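Local coordinates for protein Emp47p (form2) (Saccharomyces cerevisiae, PDB 2A6Z) that acts in the secretion of glycoproteins as a calcium-independent cargo receptor, recognising carbohydrate through its legume-like lectin domain, at residues N24-G29 with L51-G56; S62-W67 with Q217-V222; F84-D89 with G191-G196; D106-L111 with G124-G129. All coordinates share one frame; numbering follows the deposited sequence.

Contact 1: residues N24-G29 with L51-G56; sequences NNWQTG and LWLKQG
Asn25 O is gripped from two directions: Lys54 N donates to it almost straight at 2.9 Å (N-H...O 176°), and a water donates a hydrogen bond to it at 2.7 Å while accepting from Gln55 N. One residue earlier, Asn24 O takes Lys54 NZ at 2.8 Å. The lysine reaches it with its chain extended beyond CG: CE lies against Trp26 O and near Gln27 OE1, and NZ ends on Asn24 O, tying Lys54 to the loop just before strand 26-30. Gln27 and Trp52 form the antiparallel hydrogen-bonded pair, Gln27 N to Trp52 O at 2.8 Å and Trp52 N back to Gln27 O. With CG anti to the carbonyl carbon (chi1 -70°), the Trp26 indole comes to lie against Leu53, which sits over one face: Leu53 CG stands 3.5 Å from the centroid of the six-membered ring, 11° off its normal, a CH-pi contact, while Leu53 CD2 lies 3.5 Å from Trp26 CE2. Leu51 CG touches Trp26 CE3 at 3.6 Å, and Thr28 CG2 meets Leu51 CD1 loosely. Trp26 NE1 donates to Ser12 O, outside the two segments. Strand 26-30 is outermost in its sheet of the lectin beta-sandwich; strand 48-58 separates it from strand 192-200, which it joins through backbone hydrogen bonds of Leu51 with Val197 and Leu53 with Ile195, and Trp52 stacks on Trp85 of strand 81-88.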
loop_
_atom_site.group_PDB
_atom_site.type_symbol
_atom_site.label_atom_id
_atom_site.label_comp_id
_atom_site.label_asym_id
_atom_site.label_seq_id
_atom_site.Cartn_x
_atom_site.Cartn_y
_atom_site.Cartn_z
ATOM N N ASN A 24 8.408 -14.130 -9.455
ATOM C CA ASN A 24 9.338 -14.709 -8.504
ATOM C C ASN A 24 9.958 -13.710 -7.553
ATOM O O ASN A 24 10.486 -14.112 -6.541
ATOM C CB ASN A 24 10.439 -15.462 -9.289
ATOM C CG ASN A 24 11.814 -15.335 -8.666
ATOM O OD1 ASN A 24 12.258 -16.239 -7.926
ATOM N ND2 ASN A 24 12.551 -14.249 -8.939
ATOM N N ASN A 25 9.875 -12.396 -7.858
ATOM C CA ASN A 25 10.413 -11.399 -6.949
ATOM C C ASN A 25 9.404 -10.984 -5.852
ATOM O O ASN A 25 9.791 -10.170 -5.008
ATOM C CB ASN A 25 10.902 -10.177 -7.734
ATOM C CG ASN A 25 9.925 -9.470 -8.642
ATOM O OD1 ASN A 25 9.038 -10.118 -9.263
ATOM N ND2 ASN A 25 10.062 -8.145 -8.741
ATOM N N TRP A 26 8.229 -11.568 -5.851
ATOM C CA TRP A 26 7.185 -11.258 -4.857
ATOM C C TRP A 26 6.778 -12.496 -4.105
ATOM O O TRP A 26 6.865 -13.649 -4.601
ATOM C CB TRP A 26 5.913 -10.720 -5.549
ATOM C CG TRP A 26 6.130 -9.346 -6.124
ATOM C CD1 TRP A 26 6.704 -9.050 -7.337
ATOM C CD2 TRP A 26 5.803 -8.077 -5.531
ATOM N NE1 TRP A 26 6.754 -7.680 -7.536
ATOM C CE2 TRP A 26 6.199 -7.054 -6.435
ATOM C CE3 TRP A 26 5.214 -7.713 -4.332
ATOM C CZ2 TRP A 26 6.010 -5.709 -6.153
ATOM C CZ3 TRP A 26 5.017 -6.369 -4.039
ATOM C CH2 TRP A 26 5.422 -5.370 -4.944
ATOM N N GLN A 27 6.252 -12.277 -2.874
ATOM C CA GLN A 27 5.771 -13.368 -2.038
ATOM C C GLN A 27 4.375 -13.020 -1.526
ATOM O O GLN A 27 4.170 -11.992 -0.878
ATOM C CB GLN A 27 6.757 -13.572 -0.866
ATOM C CG GLN A 27 6.301 -14.729 0.086
ATOM C CD GLN A 27 6.329 -16.026 -0.653
ATOM O OE1 GLN A 27 7.391 -16.399 -1.138
ATOM N NE2 GLN A 27 5.168 -16.671 -0.727
ATOM N N THR A 28 3.397 -13.874 -1.780
ATOM C CA THR A 28 2.086 -13.778 -1.165
ATOM C C THR A 28 2.118 -14.359 0.229
ATOM O O THR A 28 2.927 -15.252 0.547
ATOM C CB THR A 28 1.005 -14.486 -1.987
ATOM O OG1 THR A 28 1.447 -15.850 -2.268
ATOM C CG2 THR A 28 0.714 -13.837 -3.321
ATOM N N GLY A 29 1.201 -13.877 1.073
ATOM C CA GLY A 29 1.080 -14.393 2.426
ATOM C C GLY A 29 -0.392 -14.503 2.792
ATOM O O GLY A 29 -1.280 -13.873 2.200
ATOM N N LEU A 51 1.213 -9.175 0.219
ATOM C CA LEU A 51 1.986 -9.274 -1.027
ATOM C C LEU A 51 3.206 -8.376 -0.860
ATOM O O LEU A 51 3.020 -7.137 -0.809
ATOM C CB LEU A 51 1.131 -8.875 -2.189
ATOM C CG LEU A 51 1.842 -8.801 -3.558
ATOM C CD1 LEU A 51 2.342 -10.171 -3.993
ATOM C CD2 LEU A 51 0.918 -8.180 -4.588
ATOM N N TRP A 52 4.404 -8.925 -0.708
ATOM C CA TRP A 52 5.597 -8.176 -0.447
ATOM C C TRP A 52 6.705 -8.564 -1.406
ATOM O O TRP A 52 6.827 -9.733 -1.812
ATOM C CB TRP A 52 6.122 -8.450 0.935
ATOM C CG TRP A 52 5.291 -7.983 2.112
ATOM C CD1 TRP A 52 4.276 -8.675 2.718
ATOM C CD2 TRP A 52 5.428 -6.736 2.834
ATOM N NE1 TRP A 52 3.758 -7.923 3.774
ATOM C CE2 TRP A 52 4.456 -6.749 3.868
ATOM C CE3 TRP A 52 6.311 -5.633 2.707
ATOM C CZ2 TRP A 52 4.323 -5.684 4.753
ATOM C CZ3 TRP A 52 6.159 -4.578 3.608
ATOM C CH2 TRP A 52 5.170 -4.621 4.609
ATOM N N LEU A 53 7.590 -7.621 -1.703
ATOM C CA LEU A 53 8.818 -7.938 -2.433
ATOM C C LEU A 53 9.711 -8.815 -1.550
ATOM O O LEU A 53 9.869 -8.580 -0.354
ATOM C CB LEU A 53 9.537 -6.648 -2.860
ATOM C CG LEU A 53 8.879 -6.072 -4.140
ATOM C CD1 LEU A 53 9.002 -4.561 -4.211
ATOM C CD2 LEU A 53 9.475 -6.716 -5.385
ATOM N N LYS A 54 10.329 -9.837 -2.212
ATOM C CA LYS A 54 11.255 -10.691 -1.470
ATOM C C LYS A 54 12.561 -10.040 -1.056
ATOM O O LYS A 54 13.165 -10.465 -0.052
ATOM C CB LYS A 54 11.574 -11.919 -2.343
ATOM C CG LYS A 54 10.420 -12.874 -2.449
ATOM C CD LYS A 54 10.860 -14.071 -3.284
ATOM C CE LYS A 54 9.754 -15.043 -3.628
ATOM N NZ LYS A 54 10.352 -16.114 -4.536
ATOM N N GLN A 55 13.030 -9.045 -1.797
ATOM C CA GLN A 55 14.302 -8.367 -1.510
ATOM C C GLN A 55 14.025 -6.962 -1.035
ATOM O O GLN A 55 13.105 -6.258 -1.537
ATOM C CB GLN A 55 15.168 -8.395 -2.747
ATOM C CG GLN A 55 15.487 -9.760 -3.336
ATOM C CD GLN A 55 15.826 -10.947 -2.485
ATOM O OE1 GLN A 55 15.359 -12.115 -2.599
ATOM N NE2 GLN A 55 16.711 -10.745 -1.516
ATOM N N GLY A 56 14.886 -6.513 -0.113
ATOM C CA GLY A 56 14.785 -5.132 0.299
ATOM C C GLY A 56 15.275 -4.178 -0.785
ATOM O O GLY A 56 16.032 -4.569 -1.630
HETATM O O HOH W 1 12.242 -9.031 -4.514
#

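Contact 2: residues S62-W67 with Q217-V222; sequences SFTMEW and QFFNGV
This antiparallel strand pair, Phe63 to Glu66 against Gln217 to Asn220, lies within the second sheet of the beta-sandwich and brings the C-terminus of the chain beside a strand from its early part. Paired backbone bonds link Thr64 with Phe219 and Glu66 with Gln217, the shortest being Glu66 N to Gln217 O at 2.8 Å. Beyond them the chain bends at Gly221 (phi 79°), and its carbonyl meets Thr64: OG1 donates to Gly221 O at 2.7 Å, in the carbonyl plane and on a lone pair. Gly221 N reaches Ser62 O from above that carbonyl's plane. On the inward face, with CG anti to the backbone N (chi1 -167°), the Phe218 ring comes to lie beside Met65, Phe218 CD1 3.7 Å from Met65 CG, and has Thr64 O over one face. The Phe63 and Phe218 rings are nearly parallel (2°) but slid so far that they barely overlap, with Phe218 CZ 3.6 Å from Phe63 CB. On the other face, Glu66 OE1 and Gln217 NE2 are bridged by a water, while Phe219 CE2 lies 3.8 Å from Glu66 CD. Glu66 OE2 forms a salt bridge with Arg160 and bonds Ser2 OG. Strand 153-164 flanks strand 63-72 through Tyr163, Val161 and Ile159, and Phe218 packs across the sandwich on Ile195 of strand 192-200.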
loop_
_atom_site.group_PDB
_atom_site.type_symbol
_atom_site.label_atom_id
_atom_site.label_comp_id
_atom_site.label_asym_id
_atom_site.label_seq_id
_atom_site.Cartn_x
_atom_site.Cartn_y
_atom_site.Cartn_z
ATOM N N SER A 62 16.008 9.317 -5.113
ATOM C CA SER A 62 14.571 9.505 -5.340
ATOM C C SER A 62 13.948 8.287 -5.982
ATOM O O SER A 62 14.575 7.533 -6.745
ATOM C CB SER A 62 14.398 10.717 -6.251
ATOM O OG SER A 62 14.996 11.835 -5.627
ATOM N N PHE A 63 12.618 8.121 -5.732
ATOM C CA PHE A 63 11.926 6.969 -6.310
ATOM C C PHE A 63 10.436 7.290 -6.410
ATOM O O PHE A 63 9.920 8.194 -5.810
ATOM C CB PHE A 63 12.149 5.696 -5.437
ATOM C CG PHE A 63 11.483 5.728 -4.091
ATOM C CD1 PHE A 63 10.197 5.196 -3.925
ATOM C CD2 PHE A 63 12.115 6.285 -3.010
ATOM C CE1 PHE A 63 9.583 5.255 -2.714
ATOM C CE2 PHE A 63 11.489 6.354 -1.758
ATOM C CZ PHE A 63 10.208 5.857 -1.614
ATOM N N THR A 64 9.781 6.390 -7.182
ATOM C CA THR A 64 8.346 6.415 -7.375
ATOM C C THR A 64 7.828 4.980 -7.194
ATOM O O THR A 64 8.438 4.015 -7.713
ATOM C CB THR A 64 7.996 6.829 -8.788
ATOM O OG1 THR A 64 8.524 8.130 -9.041
ATOM C CG2 THR A 64 6.506 6.890 -9.045
ATOM N N MET A 65 6.693 4.831 -6.513
ATOM C CA MET A 65 5.947 3.591 -6.442
ATOM C C MET A 65 4.533 3.857 -6.944
ATOM O O MET A 65 3.849 4.732 -6.379
ATOM C CB MET A 65 5.885 3.088 -5.035
ATOM C CG MET A 65 7.095 2.760 -4.209
ATOM S SD MET A 65 7.061 2.377 -2.433
ATOM C CE MET A 65 6.299 3.878 -1.807
ATOM N N GLU A 66 4.057 3.105 -7.941
ATOM C CA GLU A 66 2.695 3.237 -8.448
ATOM C C GLU A 66 1.974 1.936 -8.234
ATOM O O GLU A 66 2.350 0.893 -8.818
ATOM C CB GLU A 66 2.695 3.591 -9.929
ATOM C CG GLU A 66 3.314 4.919 -10.255
ATOM C CD GLU A 66 3.392 5.329 -11.670
ATOM O OE1 GLU A 66 2.981 4.535 -12.556
ATOM O OE2 GLU A 66 3.845 6.455 -11.946
ATOM N N TRP A 67 0.911 1.967 -7.446
ATOM C CA TRP A 67 0.061 0.770 -7.180
ATOM C C TRP A 67 -1.238 0.922 -7.914
ATOM O O TRP A 67 -1.924 1.942 -7.772
ATOM C CB TRP A 67 -0.207 0.692 -5.675
ATOM C CG TRP A 67 0.896 0.245 -4.810
ATOM C CD1 TRP A 67 1.731 0.997 -4.052
ATOM C CD2 TRP A 67 1.302 -1.135 -4.572
ATOM N NE1 TRP A 67 2.632 0.196 -3.369
ATOM C CE2 TRP A 67 2.365 -1.106 -3.666
ATOM C CE3 TRP A 67 0.797 -2.363 -5.058
ATOM C CZ2 TRP A 67 2.991 -2.288 -3.209
ATOM C CZ3 TRP A 67 1.449 -3.514 -4.586
ATOM C CH2 TRP A 67 2.508 -3.449 -3.699
ATOM N N GLN A 217 4.387 -0.588 -10.205
ATOM C CA GLN A 217 5.576 -0.198 -10.903
ATOM C C GLN A 217 6.430 0.657 -9.989
ATOM O O GLN A 217 5.945 1.585 -9.325
ATOM C CB GLN A 217 5.263 0.545 -12.199
ATOM C CG GLN A 217 4.666 -0.527 -13.131
ATOM C CD GLN A 217 4.549 0.013 -14.542
ATOM O OE1 GLN A 217 5.156 -0.544 -15.472
ATOM N NE2 GLN A 217 3.780 1.088 -14.696
ATOM N N PHE A 218 7.719 0.356 -9.956
ATOM C CA PHE A 218 8.709 1.095 -9.200
ATOM C C PHE A 218 9.642 1.778 -10.175
ATOM O O PHE A 218 10.117 1.100 -11.108
ATOM C CB PHE A 218 9.473 0.097 -8.293
ATOM C CG PHE A 218 10.305 0.807 -7.244
ATOM C CD1 PHE A 218 9.795 0.979 -5.965
ATOM C CD2 PHE A 218 11.549 1.313 -7.509
ATOM C CE1 PHE A 218 10.516 1.627 -4.975
ATOM C CE2 PHE A 218 12.306 1.943 -6.504
ATOM C CZ PHE A 218 11.770 2.103 -5.237
ATOM N N PHE A 219 9.913 3.047 -9.968
ATOM C CA PHE A 219 10.864 3.802 -10.804
ATOM C C PHE A 219 11.923 4.425 -9.942
ATOM O O PHE A 219 11.675 4.908 -8.831
ATOM C CB PHE A 219 10.161 4.922 -11.605
ATOM C CG PHE A 219 8.986 4.461 -12.437
ATOM C CD1 PHE A 219 9.126 4.268 -13.801
ATOM C CD2 PHE A 219 7.738 4.234 -11.877
ATOM C CE1 PHE A 219 8.072 3.834 -14.613
ATOM C CE2 PHE A 219 6.695 3.789 -12.670
ATOM C CZ PHE A 219 6.802 3.576 -14.049
ATOM N N ASN A 220 13.125 4.506 -10.503
ATOM C CA ASN A 220 14.059 5.489 -9.991
ATOM C C ASN A 220 13.598 6.887 -10.403
ATOM O O ASN A 220 13.077 7.114 -11.519
ATOM C CB ASN A 220 15.421 5.053 -10.498
ATOM C CG ASN A 220 15.822 3.742 -9.842
ATOM O OD1 ASN A 220 15.800 3.535 -8.613
ATOM N ND2 ASN A 220 16.196 2.701 -10.584
ATOM N N GLY A 221 13.766 7.881 -9.619
ATOM C CA GLY A 221 13.373 9.260 -9.916
ATOM C C GLY A 221 11.887 9.434 -9.706
ATOM O O GLY A 221 11.188 8.534 -9.185
ATOM N N VAL A 222 11.423 10.617 -10.110
ATOM C CA VAL A 222 10.000 11.027 -10.010
ATOM C C VAL A 222 9.502 11.648 -11.319
ATOM O O VAL A 222 8.281 11.894 -11.400
ATOM C CB VAL A 222 9.785 12.012 -8.836
ATOM C CG1 VAL A 222 10.339 11.391 -7.541
ATOM C CG2 VAL A 222 10.372 13.380 -9.117
ATOM O OXT VAL A 222 10.356 11.868 -12.180
HETATM O O HOH W 2 15.988 5.106 -6.148
HETATM O O HOH W 3 1.874 2.173 -13.025
#

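Contact 3: residues F84-D89 with G191-G196; sequences FWFVQD and GSYRIG
Tyr193 lies between Phe86 and Gln88, on the face shared with Ile195, where strands 81-88 and 192-200 run as neighbours in one sheet of the legume-lectin-like sandwich. Its CB sits over the Phe86 ring, 3.6 Å from Phe86 CE1, in a CH-pi contact. CG, anti to the carbonyl carbon (chi1 -73°), approaches Phe86 CZ. CD2 meets Phe86 CE2 at 3.4 Å in an offset stack, the ring centroids 4.2 Å apart and planes 8° off parallel. The opposite face takes Gln88 CG, which meets CE1 and CE2 and lies 3.3 Å from Tyr193 CZ; Gln88 runs alongside, pointing the same way. At the tip, Tyr193 OH bonds Pro189 O and accepts a hydrogen bond from a water that itself accepts from Gln88 NE2 at 2.6 Å. Ile195 CG1 lies at the edge of the Phe86 ring, by CD1. The backbones pair antiparallel: Arg194 N gives Val87 O a nearly straight bond of 2.7 Å (177°), whereas Gly196 N to Trp85 O is weak at 3.5 Å. On the other face Arg194, bent at chi2, brings CD 3.5 Å from Asp89 O; a second water joins that oxygen to Arg194 NH1 and Ser192 OG. The chemistry thus divides: the tyrosine ring is held between the Phe86 ring and the Gln88 CG methylene, while of the buried arginine NH2 goes to Leu53 O and NH1 to water, Asp89 making no charged contact with it.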
loop_
_atom_site.group_PDB
_atom_site.type_symbol
_atom_site.label_atom_id
_atom_site.label_comp_id
_atom_site.label_asym_id
_atom_site.label_seq_id
_atom_site.Cartn_x
_atom_site.Cartn_y
_atom_site.Cartn_z
ATOM N N PHE A 84 -0.584 0.130 2.136
ATOM C CA PHE A 84 0.603 0.111 1.279
ATOM C C PHE A 84 1.781 0.569 2.119
ATOM O O PHE A 84 1.688 1.588 2.789
ATOM C CB PHE A 84 0.420 1.025 0.055
ATOM C CG PHE A 84 -0.819 0.708 -0.737
ATOM C CD1 PHE A 84 -0.772 -0.153 -1.816
ATOM C CD2 PHE A 84 -2.055 1.294 -0.420
ATOM C CE1 PHE A 84 -1.898 -0.454 -2.551
ATOM C CE2 PHE A 84 -3.197 0.969 -1.111
ATOM C CZ PHE A 84 -3.103 0.097 -2.204
ATOM N N TRP A 85 2.863 -0.210 2.092
ATOM C CA TRP A 85 3.927 -0.048 3.069
ATOM C C TRP A 85 5.268 0.323 2.422
ATOM O O TRP A 85 5.587 -0.184 1.336
ATOM C CB TRP A 85 4.140 -1.363 3.822
ATOM C CG TRP A 85 2.910 -1.867 4.523
ATOM C CD1 TRP A 85 1.980 -2.735 4.004
ATOM C CD2 TRP A 85 2.482 -1.543 5.857
ATOM N NE1 TRP A 85 0.980 -2.982 4.950
ATOM C CE2 TRP A 85 1.285 -2.274 6.078
ATOM C CE3 TRP A 85 3.000 -0.734 6.884
ATOM C CZ2 TRP A 85 0.578 -2.212 7.302
ATOM C CZ3 TRP A 85 2.306 -0.692 8.078
ATOM C CH2 TRP A 85 1.110 -1.417 8.285
ATOM N N PHE A 86 6.027 1.114 3.132
ATOM C CA PHE A 86 7.417 1.423 2.804
ATOM C C PHE A 86 8.153 1.523 4.157
ATOM O O PHE A 86 8.106 2.559 4.788
ATOM C CB PHE A 86 7.469 2.717 1.980
ATOM C CG PHE A 86 8.899 3.152 1.633
ATOM C CD1 PHE A 86 9.573 2.454 0.627
ATOM C CD2 PHE A 86 9.542 4.211 2.277
ATOM C CE1 PHE A 86 10.875 2.805 0.257
ATOM C CE2 PHE A 86 10.805 4.565 1.906
ATOM C CZ PHE A 86 11.471 3.872 0.881
ATOM N N VAL A 87 8.731 0.400 4.583
ATOM C CA VAL A 87 9.140 0.292 5.991
ATOM C C VAL A 87 10.529 -0.395 6.126
ATOM O O VAL A 87 10.825 -1.339 5.389
ATOM C CB VAL A 87 8.108 -0.477 6.861
ATOM C CG1 VAL A 87 6.735 0.238 6.821
ATOM C CG2 VAL A 87 7.917 -1.913 6.426
ATOM N N GLN A 88 11.308 0.073 7.071
ATOM C CA GLN A 88 12.662 -0.511 7.237
ATOM C C GLN A 88 12.576 -1.807 8.008
ATOM O O GLN A 88 12.035 -1.859 9.100
ATOM C CB GLN A 88 13.536 0.446 8.031
ATOM C CG GLN A 88 13.872 1.754 7.458
ATOM C CD GLN A 88 14.627 2.591 8.503
ATOM O OE1 GLN A 88 15.692 2.179 8.977
ATOM N NE2 GLN A 88 14.030 3.732 8.844
ATOM N N ASP A 89 13.145 -2.873 7.442
ATOM C CA ASP A 89 13.251 -4.163 8.136
ATOM C C ASP A 89 14.300 -4.983 7.353
ATOM O O ASP A 89 14.569 -4.692 6.196
ATOM C CB ASP A 89 11.918 -4.856 8.194
ATOM C CG ASP A 89 11.727 -5.838 9.325
ATOM O OD1 ASP A 89 12.754 -6.399 9.752
ATOM O OD2 ASP A 89 10.600 -6.009 9.790
ATOM N N GLY A 191 18.737 2.857 4.384
ATOM C CA GLY A 191 18.668 1.478 4.850
ATOM C C GLY A 191 17.828 0.672 3.891
ATOM O O GLY A 191 17.450 1.097 2.804
ATOM N N SER A 192 17.557 -0.567 4.308
ATOM C CA SER A 192 16.831 -1.471 3.492
ATOM C C SER A 192 15.336 -1.436 3.801
ATOM O O SER A 192 14.947 -1.734 4.948
ATOM C CB SER A 192 17.354 -2.926 3.750
ATOM O OG SER A 192 16.795 -3.787 2.781
ATOM N N TYR A 193 14.551 -1.061 2.789
ATOM C CA TYR A 193 13.123 -0.932 2.958
ATOM C C TYR A 193 12.344 -2.035 2.298
ATOM O O TYR A 193 12.682 -2.523 1.203
ATOM C CB TYR A 193 12.620 0.426 2.382
ATOM C CG TYR A 193 13.009 1.587 3.235
ATOM C CD1 TYR A 193 14.287 2.149 3.273
ATOM C CD2 TYR A 193 12.017 2.183 4.048
ATOM C CE1 TYR A 193 14.559 3.213 4.097
ATOM C CE2 TYR A 193 12.296 3.247 4.847
ATOM C CZ TYR A 193 13.555 3.814 4.887
ATOM O OH TYR A 193 13.840 4.863 5.695
ATOM N N ARG A 194 11.290 -2.416 2.994
ATOM C CA ARG A 194 10.354 -3.422 2.543
ATOM C C ARG A 194 9.127 -2.726 1.951
ATOM O O ARG A 194 8.632 -1.764 2.509
ATOM C CB ARG A 194 9.944 -4.353 3.696
ATOM C CG ARG A 194 11.092 -4.877 4.519
ATOM C CD ARG A 194 12.247 -5.469 3.727
ATOM N NE ARG A 194 11.828 -6.548 2.839
ATOM C CZ ARG A 194 12.593 -7.598 2.570
ATOM N NH1 ARG A 194 13.796 -7.778 3.072
ATOM N NH2 ARG A 194 12.102 -8.515 1.739
ATOM N N ILE A 195 8.670 -3.241 0.799
ATOM C CA ILE A 195 7.610 -2.659 -0.014
ATOM C C ILE A 195 6.584 -3.736 -0.226
ATOM O O ILE A 195 6.919 -4.864 -0.652
ATOM C CB ILE A 195 8.204 -2.175 -1.367
ATOM C CG1 ILE A 195 9.164 -1.009 -1.135
ATOM C CG2 ILE A 195 7.095 -1.849 -2.353
ATOM C CD1 ILE A 195 10.093 -0.778 -2.316
ATOM N N GLY A 196 5.321 -3.418 0.084
ATOM C CA GLY A 196 4.279 -4.419 -0.066
ATOM C C GLY A 196 2.929 -3.809 0.238
ATOM O O GLY A 196 2.790 -2.619 0.502
HETATM O O HOH W 4 11.949 5.146 8.014
HETATM O O HOH W 5 15.658 -5.871 4.051
#

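Contact 4: residues D106-L111 with G124-G129; sequences DGLQLL and GQLNDG
Gln109 and Gln125 lie side by side on one face of a beta hairpin, strands 108-113 and 121-128 of the lectin sandwich, pointing the same way with their amide planes 76° apart. Gln109 is extended, its CG anti to the backbone N (chi1 178°), and its OE1 rests 3.4 Å from Gln125 CG. Gln125 bends at chi2. Neither amide bonds the other: Gln109 NE2 goes to Ser83 OG, and Gln125 takes Ser142 OG and Ile138 O. Between their backbones, Gln109 N to Gln125 O (2.9 Å) and its return bond link the strands. On the opposite face Leu108 and Leu126 cross obliquely, Leu108 CD1 to Leu126 CD2 4.1 Å, and Leu110 CD2 packs on Gly124 CA, where a side chain is lacking. The chain turns a corner at Gly107, which exchanges backbone bonds with Asn127. Just before it, Asp106 points its carboxylate across the Asp128 backbone, with Asp106 OD1 3.6 Å from Asp128 CA.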
loop_
_atom_site.group_PDB
_atom_site.type_symbol
_atom_site.label_atom_id
_atom_site.label_comp_id
_atom_site.label_asym_id
_atom_site.label_seq_id
_atom_site.Cartn_x
_atom_site.Cartn_y
_atom_site.Cartn_z
ATOM N N ASP A 106 8.645 0.847 11.065
ATOM C CA ASP A 106 9.547 1.992 10.998
ATOM C C ASP A 106 9.537 2.532 9.592
ATOM O O ASP A 106 10.225 1.964 8.715
ATOM C CB ASP A 106 10.960 1.485 11.370
ATOM C CG ASP A 106 11.986 2.596 11.363
ATOM O OD1 ASP A 106 11.589 3.777 11.179
ATOM O OD2 ASP A 106 13.181 2.245 11.508
ATOM N N GLY A 107 8.729 3.517 9.294
ATOM C CA GLY A 107 8.584 4.017 7.967
ATOM C C GLY A 107 7.166 4.579 7.758
ATOM O O GLY A 107 6.618 5.260 8.631
ATOM N N LEU A 108 6.617 4.304 6.576
ATOM C CA LEU A 108 5.382 4.861 6.075
ATOM C C LEU A 108 4.331 3.788 5.834
ATOM O O LEU A 108 4.598 2.741 5.186
ATOM C CB LEU A 108 5.674 5.554 4.722
ATOM C CG LEU A 108 4.467 6.135 3.961
ATOM C CD1 LEU A 108 3.865 7.318 4.740
ATOM C CD2 LEU A 108 4.909 6.526 2.561
ATOM N N GLN A 109 3.112 4.059 6.314
ATOM C CA GLN A 109 1.936 3.302 5.969
ATOM C C GLN A 109 0.972 4.239 5.218
ATOM O O GLN A 109 0.672 5.333 5.702
ATOM C CB GLN A 109 1.247 2.800 7.253
ATOM C CG GLN A 109 -0.040 2.026 7.000
ATOM C CD GLN A 109 -0.980 1.977 8.202
ATOM O OE1 GLN A 109 -0.848 2.708 9.164
ATOM N NE2 GLN A 109 -1.934 1.082 8.151
ATOM N N LEU A 110 0.466 3.775 4.082
ATOM C CA LEU A 110 -0.645 4.487 3.392
ATOM C C LEU A 110 -1.871 3.598 3.547
ATOM O O LEU A 110 -1.864 2.458 3.069
ATOM C CB LEU A 110 -0.344 4.706 1.911
ATOM C CG LEU A 110 0.888 5.540 1.633
ATOM C CD1 LEU A 110 1.144 5.644 0.131
ATOM C CD2 LEU A 110 0.776 6.944 2.207
ATOM N N LEU A 111 -2.889 4.137 4.203
ATOM C CA LEU A 111 -4.095 3.365 4.512
ATOM C C LEU A 111 -5.265 3.875 3.677
ATOM O O LEU A 111 -5.575 5.085 3.734
ATOM C CB LEU A 111 -4.451 3.508 5.996
ATOM C CG LEU A 111 -5.779 2.850 6.418
ATOM C CD1 LEU A 111 -5.747 1.339 6.236
ATOM C CD2 LEU A 111 -6.049 3.200 7.886
ATOM N N GLY A 124 -1.870 9.009 5.223
ATOM C CA GLY A 124 -0.450 8.677 5.526
ATOM C C GLY A 124 -0.259 8.619 7.034
ATOM O O GLY A 124 -0.714 9.481 7.790
ATOM N N GLN A 125 0.462 7.581 7.434
ATOM C CA GLN A 125 0.802 7.342 8.818
ATOM C C GLN A 125 2.336 7.086 8.921
ATOM O O GLN A 125 2.888 6.435 8.006
ATOM C CB GLN A 125 0.090 6.119 9.422
ATOM C CG GLN A 125 -1.395 6.012 9.068
ATOM C CD GLN A 125 -2.365 6.988 9.668
ATOM O OE1 GLN A 125 -3.253 7.474 8.971
ATOM N NE2 GLN A 125 -2.248 7.260 10.980
ATOM N N LEU A 126 2.945 7.548 9.987
ATOM C CA LEU A 126 4.395 7.325 10.203
ATOM C C LEU A 126 4.591 6.698 11.570
ATOM O O LEU A 126 3.880 6.984 12.517
ATOM C CB LEU A 126 5.145 8.653 10.221
ATOM C CG LEU A 126 5.142 9.378 8.879
ATOM C CD1 LEU A 126 5.402 10.852 9.091
ATOM C CD2 LEU A 126 6.101 8.677 7.890
ATOM N N ASN A 127 5.622 5.857 11.650
ATOM C CA ASN A 127 6.068 5.335 12.954
ATOM C C ASN A 127 7.552 5.054 12.837
ATOM O O ASN A 127 8.083 4.828 11.741
ATOM C CB ASN A 127 5.279 4.080 13.294
ATOM C CG ASN A 127 5.459 3.667 14.768
ATOM O OD1 ASN A 127 5.340 4.506 15.669
ATOM N ND2 ASN A 127 5.706 2.389 14.955
ATOM N N ASP A 128 8.241 5.039 13.980
ATOM C CA ASP A 128 9.696 4.909 13.992
ATOM C C ASP A 128 10.173 3.561 14.514
ATOM O O ASP A 128 11.361 3.401 14.838
ATOM C CB ASP A 128 10.351 6.050 14.809
ATOM C CG ASP A 128 9.991 6.042 16.265
ATOM O OD1 ASP A 128 9.359 5.032 16.719
ATOM O OD2 ASP A 128 10.379 6.971 17.002
ATOM N N GLY A 129 9.271 2.612 14.672
ATOM C CA GLY A 129 9.653 1.246 15.085
ATOM C C GLY A 129 9.868 1.073 16.552
ATOM O O GLY A 129 10.143 -0.062 16.984
#

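Overall arrangement
Contacts 1, 3 and 4 follow one another across a single sheet, and contact 2 belongs to the sheet facing it. Contacts 1 and 3, centres about 11 Å apart, are joined by Leu53 N to Ile195 O (3.0 Å). Contacts 3 and 4, centres about 10 Å apart, join through Gln88 N to Asp106 O (2.7 Å) and Phe84 N to Leu110 O. Contact 2 meets contact 3 across the core, Phe63 CZ lying 3.4 Å from Phe86 CZ and Trp67 CG 3.5 Å from Phe84 CD1; it also reaches contact 1, Trp67 CH2 to Trp26 CH2 at 3.7 Å. Contacts 1 and 4 do not touch, their centres about 19 Å apart.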